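Local coordinates for protein antistasin (PDB 1SKZ) that inhibits the blood coagulation protease factor Xa and is a disulfide-rich, heparin-binding anticoagulant protein of the leech Haementeria officinalis, at residues A[42-45]-A[49-52]; A[60-65]-A[71-76]; A[94-97]-A[103-106]. All blocks are in the same frame, centred on the assembly; numbering follows the deposited sequence.

Interaction 1: residues A[42-45]-A[49-52]; sequences QRSR and EFCK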
# COMPACT_ATOMS: atom_id res chain seq x y z
N GLN A 42 3.90 3.48 -3.34
CA GLN A 42 3.46 2.18 -3.80
C GLN A 42 2.00 2.21 -4.17
O GLN A 42 1.26 3.08 -3.73
CB GLN A 42 3.71 1.11 -2.72
CG GLN A 42 5.19 1.01 -2.44
CD GLN A 42 5.58 -0.26 -1.73
OE1 GLN A 42 4.97 -1.32 -1.92
NE2 GLN A 42 6.61 -0.15 -0.88
N ARG A 43 1.60 1.31 -5.04
CA ARG A 43 0.19 1.21 -5.38
C ARG A 43 -0.30 -0.19 -5.07
O ARG A 43 0.46 -1.15 -5.15
CB ARG A 43 -0.04 1.55 -6.87
CG ARG A 43 0.24 3.03 -7.20
CD ARG A 43 -0.32 3.41 -8.54
NE ARG A 43 -0.01 4.79 -8.92
CZ ARG A 43 -0.91 5.75 -9.02
NH1 ARG A 43 -2.20 5.50 -8.80
NH2 ARG A 43 -0.51 6.97 -9.32
N SER A 44 -1.59 -0.30 -4.75
CA SER A 44 -2.26 -1.60 -4.83
C SER A 44 -2.25 -2.11 -6.27
O SER A 44 -2.04 -1.35 -7.23
CB SER A 44 -3.70 -1.49 -4.32
OG SER A 44 -4.44 -0.59 -5.12
N ARG A 45 -2.40 -3.42 -6.41
CA ARG A 45 -2.38 -4.04 -7.74
C ARG A 45 -3.59 -3.58 -8.58
O ARG A 45 -3.62 -3.80 -9.80
CB ARG A 45 -2.40 -5.56 -7.64
CG ARG A 45 -3.61 -6.14 -6.92
CD ARG A 45 -3.75 -7.59 -7.29
NE ARG A 45 -2.84 -8.46 -6.55
CZ ARG A 45 -2.51 -9.69 -6.93
NH1 ARG A 45 -3.43 -10.43 -7.53
NH2 ARG A 45 -1.56 -10.34 -6.26
N GLU A 49 -2.56 4.49 -5.05
CA GLU A 49 -1.46 4.86 -4.14
C GLU A 49 -1.83 4.74 -2.66
O GLU A 49 -2.98 5.01 -2.25
CB GLU A 49 -0.98 6.30 -4.43
CG GLU A 49 -0.10 6.39 -5.66
CD GLU A 49 0.45 7.78 -5.93
OE1 GLU A 49 -0.18 8.74 -5.49
OE2 GLU A 49 1.50 7.90 -6.61
N PHE A 50 -0.85 4.34 -1.86
CA PHE A 50 -1.01 4.35 -0.43
C PHE A 50 0.30 4.82 0.14
O PHE A 50 1.32 4.82 -0.58
CB PHE A 50 -1.38 2.95 0.07
CG PHE A 50 -2.72 2.52 -0.38
CD1 PHE A 50 -3.86 3.21 0.06
CD2 PHE A 50 -2.86 1.59 -1.42
CE1 PHE A 50 -5.12 2.99 -0.53
CE2 PHE A 50 -4.09 1.35 -2.02
CZ PHE A 50 -5.23 2.04 -1.59
N CYS A 51 0.27 5.17 1.43
CA CYS A 51 1.41 5.85 2.07
C CYS A 51 2.52 4.88 2.49
O CYS A 51 2.81 4.71 3.69
CB CYS A 51 0.95 6.67 3.29
SG CYS A 51 2.27 7.73 3.91
N LYS A 52 3.19 4.31 1.50
CA LYS A 52 4.42 3.55 1.72
C LYS A 52 5.29 3.91 0.50
O LYS A 52 4.80 3.81 -0.64
CB LYS A 52 4.11 2.03 1.70
CG LYS A 52 5.33 1.12 1.97
CD LYS A 52 4.97 -0.38 2.11
CE LYS A 52 5.95 -1.09 3.05
NZ LYS A 52 5.55 -0.79 4.53

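Interaction 2: residues A[60-65]-A[71-76]; sequences ATCDIS and MMCSRL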
# COMPACT_ATOMS: atom_id res chain seq x y z
N ALA A 60 9.14 4.96 -16.49
CA ALA A 60 8.41 6.21 -16.65
C ALA A 60 7.30 6.10 -17.66
O ALA A 60 6.28 6.78 -17.57
CB ALA A 60 9.36 7.32 -17.06
N THR A 61 7.59 5.37 -18.74
CA THR A 61 6.71 5.32 -19.90
C THR A 61 6.73 3.92 -20.52
O THR A 61 7.69 3.14 -20.33
CB THR A 61 7.17 6.36 -20.94
OG1 THR A 61 6.04 6.77 -21.71
CG2 THR A 61 8.29 5.80 -21.84
N CYS A 62 5.63 3.57 -21.16
CA CYS A 62 5.58 2.32 -21.90
C CYS A 62 4.79 2.55 -23.19
O CYS A 62 3.73 3.18 -23.15
CB CYS A 62 4.93 1.21 -21.05
SG CYS A 62 5.03 -0.47 -21.75
N ASP A 63 5.26 1.92 -24.26
CA ASP A 63 4.55 1.88 -25.54
C ASP A 63 4.52 0.45 -26.12
O ASP A 63 5.53 -0.26 -26.05
CB ASP A 63 5.24 2.81 -26.55
CG ASP A 63 4.39 3.04 -27.79
OD1 ASP A 63 3.39 3.78 -27.64
OD2 ASP A 63 4.63 2.39 -28.85
N ILE A 64 3.40 0.11 -26.77
CA ILE A 64 3.21 -1.19 -27.47
C ILE A 64 4.34 -1.57 -28.46
O ILE A 64 4.67 -2.76 -28.61
CB ILE A 64 1.85 -1.24 -28.23
CG1 ILE A 64 1.57 -2.65 -28.77
CG2 ILE A 64 1.88 -0.30 -29.44
CD1 ILE A 64 1.12 -3.65 -27.72
N SER A 65 4.95 -0.56 -29.07
CA SER A 65 6.02 -0.78 -30.04
C SER A 65 7.21 -1.44 -29.35
O SER A 65 7.87 -2.29 -29.97
CB SER A 65 6.44 0.55 -30.70
OG SER A 65 7.26 1.35 -29.85
N MET A 71 1.98 -9.36 -26.18
CA MET A 71 2.10 -8.67 -24.90
C MET A 71 1.82 -7.19 -25.09
O MET A 71 2.19 -6.60 -26.12
CB MET A 71 3.53 -8.81 -24.30
CG MET A 71 3.97 -10.26 -24.00
SD MET A 71 2.83 -11.08 -22.83
CE MET A 71 2.82 -12.69 -23.35
N MET A 72 1.31 -6.56 -24.04
CA MET A 72 1.13 -5.12 -24.01
C MET A 72 1.53 -4.57 -22.65
O MET A 72 1.60 -5.32 -21.65
CB MET A 72 -0.33 -4.75 -24.30
CG MET A 72 -1.30 -5.30 -23.29
SD MET A 72 -2.97 -5.05 -23.80
CE MET A 72 -3.17 -3.38 -23.41
N CYS A 73 1.63 -3.25 -22.60
CA CYS A 73 2.05 -2.54 -21.41
C CYS A 73 1.09 -2.77 -20.25
O CYS A 73 -0.14 -2.78 -20.42
CB CYS A 73 2.10 -1.04 -21.70
SG CYS A 73 3.38 -0.60 -22.91
N SER A 74 1.65 -2.83 -19.06
CA SER A 74 0.85 -2.67 -17.84
C SER A 74 0.98 -1.23 -17.43
O SER A 74 2.10 -0.74 -17.26
CB SER A 74 1.40 -3.57 -16.71
OG SER A 74 0.75 -3.24 -15.50
N ARG A 75 -0.16 -0.59 -17.19
CA ARG A 75 -0.19 0.76 -16.65
C ARG A 75 0.29 0.78 -15.21
O ARG A 75 0.50 1.87 -14.65
CB ARG A 75 -1.61 1.34 -16.69
CG ARG A 75 -2.13 1.80 -18.08
CD ARG A 75 -3.67 1.70 -18.10
NE ARG A 75 -4.26 1.57 -19.44
CZ ARG A 75 -4.16 0.50 -20.24
NH1 ARG A 75 -3.47 -0.59 -19.87
NH2 ARG A 75 -4.68 0.55 -21.46
N LEU A 76 0.29 -0.38 -14.55
CA LEU A 76 0.82 -0.46 -13.20
C LEU A 76 2.35 -0.39 -13.22
O LEU A 76 2.97 0.29 -12.40
CB LEU A 76 0.35 -1.74 -12.51
CG LEU A 76 0.63 -1.80 -10.99
CD1 LEU A 76 -0.09 -0.66 -10.27
CD2 LEU A 76 0.18 -3.18 -10.45

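Interaction 3: residues A[94-97]-A[103-106]; sequences NGLK and CEYC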
# COMPACT_ATOMS: atom_id res chain seq x y z
N ASN A 94 -18.31 -8.14 -10.52
CA ASN A 94 -17.17 -7.38 -10.01
C ASN A 94 -16.13 -7.11 -11.09
O ASN A 94 -15.11 -6.49 -10.82
CB ASN A 94 -16.47 -8.12 -8.87
CG ASN A 94 -17.19 -8.01 -7.55
OD1 ASN A 94 -18.24 -7.36 -7.44
ND2 ASN A 94 -16.63 -8.65 -6.52
N GLY A 95 -16.30 -7.75 -12.25
CA GLY A 95 -15.25 -7.69 -13.25
C GLY A 95 -14.11 -8.65 -12.94
O GLY A 95 -14.09 -9.31 -11.88
N LEU A 96 -13.12 -8.67 -13.83
CA LEU A 96 -12.06 -9.67 -13.78
C LEU A 96 -10.96 -9.35 -12.73
O LEU A 96 -10.59 -8.18 -12.49
CB LEU A 96 -11.42 -9.82 -15.18
CG LEU A 96 -12.17 -10.44 -16.38
CD1 LEU A 96 -11.34 -10.27 -17.63
CD2 LEU A 96 -12.52 -11.91 -16.15
N LYS A 97 -10.34 -10.40 -12.22
CA LYS A 97 -9.21 -10.22 -11.29
C LYS A 97 -8.04 -9.60 -12.05
O LYS A 97 -7.81 -9.92 -13.21
CB LYS A 97 -8.77 -11.58 -10.70
CG LYS A 97 -9.77 -12.22 -9.74
CD LYS A 97 -9.19 -13.53 -9.16
CE LYS A 97 -10.17 -14.24 -8.20
NZ LYS A 97 -9.69 -15.65 -7.89
N CYS A 103 -2.46 -6.88 -14.28
CA CYS A 103 -2.98 -7.40 -15.54
C CYS A 103 -4.22 -8.21 -15.26
O CYS A 103 -4.22 -9.10 -14.41
CB CYS A 103 -1.93 -8.29 -16.21
SG CYS A 103 -0.36 -7.50 -16.69
N GLU A 104 -5.27 -7.98 -16.05
CA GLU A 104 -6.46 -8.83 -15.96
C GLU A 104 -6.19 -10.23 -16.43
O GLU A 104 -5.40 -10.46 -17.36
CB GLU A 104 -7.63 -8.26 -16.77
CG GLU A 104 -8.11 -6.94 -16.21
CD GLU A 104 -9.38 -6.47 -16.86
OE1 GLU A 104 -9.46 -6.57 -18.11
OE2 GLU A 104 -10.28 -5.99 -16.13
N TYR A 105 -6.82 -11.19 -15.74
CA TYR A 105 -6.84 -12.55 -16.22
C TYR A 105 -8.19 -13.16 -15.96
O TYR A 105 -9.08 -12.49 -15.45
CB TYR A 105 -5.70 -13.39 -15.59
CG TYR A 105 -5.76 -13.53 -14.06
CD1 TYR A 105 -5.32 -12.50 -13.23
CD2 TYR A 105 -6.21 -14.72 -13.46
CE1 TYR A 105 -5.32 -12.65 -11.84
CE2 TYR A 105 -6.22 -14.86 -12.10
CZ TYR A 105 -5.77 -13.83 -11.30
OH TYR A 105 -5.75 -14.00 -9.93
N CYS A 106 -8.41 -14.33 -16.55
CA CYS A 106 -9.75 -14.89 -16.69
C CYS A 106 -10.30 -15.58 -15.44
O CYS A 106 -10.53 -16.80 -15.43
CB CYS A 106 -9.76 -15.83 -17.89
SG CYS A 106 -11.42 -16.12 -18.53
O HOH W 1 -10.46 -5.39 -13.33

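Interaction 1: residues A[42-45]-A[49-52]
Arg43 and Glu49 face each other as an antiparallel, non-hydrogen-bonded pair, their CA atoms 4.2 Å apart, and two backbone bonds follow on the Gln42 side. There Phe50 N donates to Gln42 O over 3.1 Å, and the same oxygen takes a CA-H...O contact from Glu49. Lys52 N closes an inverse gamma turn on Phe50 O, so Gln42 N pairs with Lys52 O instead, at 2.9 Å and almost straight (177° at the hydrogen). On the face that carries Arg43 and Glu49, carboxylate and guanidinium are stacked, their planes 29° apart. Glu49 CG sits 3.5 Å above the centre of the guanidinium. Arg43 NH2 to Glu49 OE2 is 3.5 Å, a salt bridge by charge only, since the oxygen lies well out of the guanidinium plane. Arg43 NH1 bonds the carbonyls of Gly47 and Cys19. Gln42 and Lys52 run side by side: Lys52 CG, anti to its own N (chi1 -178°), lies 3.4 Å from Gln42 NE2, which donates to Cys53 O, while Lys52 NZ bonds Arg43 O of the second subunit. Ser44 CB meets the Phe50 ring at its edge, and that ring stacks on Phe50 of the second subunit. The segments form a short beta hairpin of the first antistasin-like domain, tied by the Cys33-Cys51 disulfide next to the reactive bond and built into the dimer interface.

Interaction 2: residues A[60-65]-A[71-76]
The Cys62-Cys73 disulfide is the centre of this surface contact, joining a loop to the segment that begins with strand 71-72. The SG atoms are 2.0 Å apart with a torsion of -83° about the S-S bond, close to the value that disulfides prefer. Both cysteines already point their CB atoms toward the other segment, and Cys62 SG, anti to its own N (chi1 -171°), carries on in that direction to within bonding distance of Cys73 SG. No hydrogen bond crosses between the segments, so the covalent link is the main tie between them, as expected in a small disulfide-rich protein with little regular secondary structure. Strand 71-72 pairs with strand 82-83, and Met72 packs on Cys82 from there, which places the disulfide beside a two-stranded antiparallel sheet. Beyond the sulfurs, the end of Ile64 crosses to the other segment, its CD1 lying 3.9 Å from Met72 CB and 3.5 Å from Met71 O. The loop is shaped by an Asx turn at Asp63, whose OD2 accepts from Ser65 N (3.0 Å) and from Ser65 OG: the amide comes from well above the carboxylate plane, the hydroxyl from nearer the plane on its other side.

Interaction 3: residues A[94-97]-A[103-106]
Lys97 and Tyr105 make the close-packed part of this contact, where a backbone bond and a ring contact fall on the same two residues. Tyr105 N donates to Lys97 O over 3.0 Å, with an angle of 160° at the hydrogen, and Glu104 CA adds a CA-H...O contact to the same oxygen. Tyr105 CG sits between its own N and carbonyl carbon (chi1 62°), and the ring swings back over the Lys97 side chain. Lys97 CB stands 4.2 Å from the ring centroid, 29° off the normal, in an off-centre CH-pi contact, and farther along the extended chain CD lies 3.6 Å from Tyr105 OH. The lysine's NZ continues to a salt bridge with Glu107. Leu96 is equally close, its CB and CD2 each 3.6 Å from Tyr105 O, and it also packs on Ile86 and Cys88. The looser side lies between Leu96 and Glu104, whose side chains cross at about a right angle with Leu96 CB no closer than 4.1 Å to Glu104 OE2. Here a water donates to both Leu96 O and Glu104 OE2 at 2.9 Å. Lys97 belongs to a predicted heparin site. The strands form a short antiparallel beta hairpin of the second antistasin-like domain, whose Cys106-Cys88 disulfide lies beside the reactive bond, where Lys90 NZ bonds Cys106 O.

How the interactions relate
The three contacts follow one another along the chain, each closing before the next opens, with centres about 18 to 19 Å apart. Interaction 1 belongs to the first antistasin-like repeat and interaction 3 to the second, and each pairs short strands close to that repeat's reactive bond. Interaction 2 comes between them in sequence and touches both: Leu76 packs against Arg43, Ser44 and Arg45, and Ser74 CB approaches Cys103 SG at 4.3 Å. Interactions 1 and 3 do not touch, their nearest atoms being about 5 Å apart. Segment 71-76 thus packs against parts of both repeats, while the second subunit meets interaction 1 alone of the three.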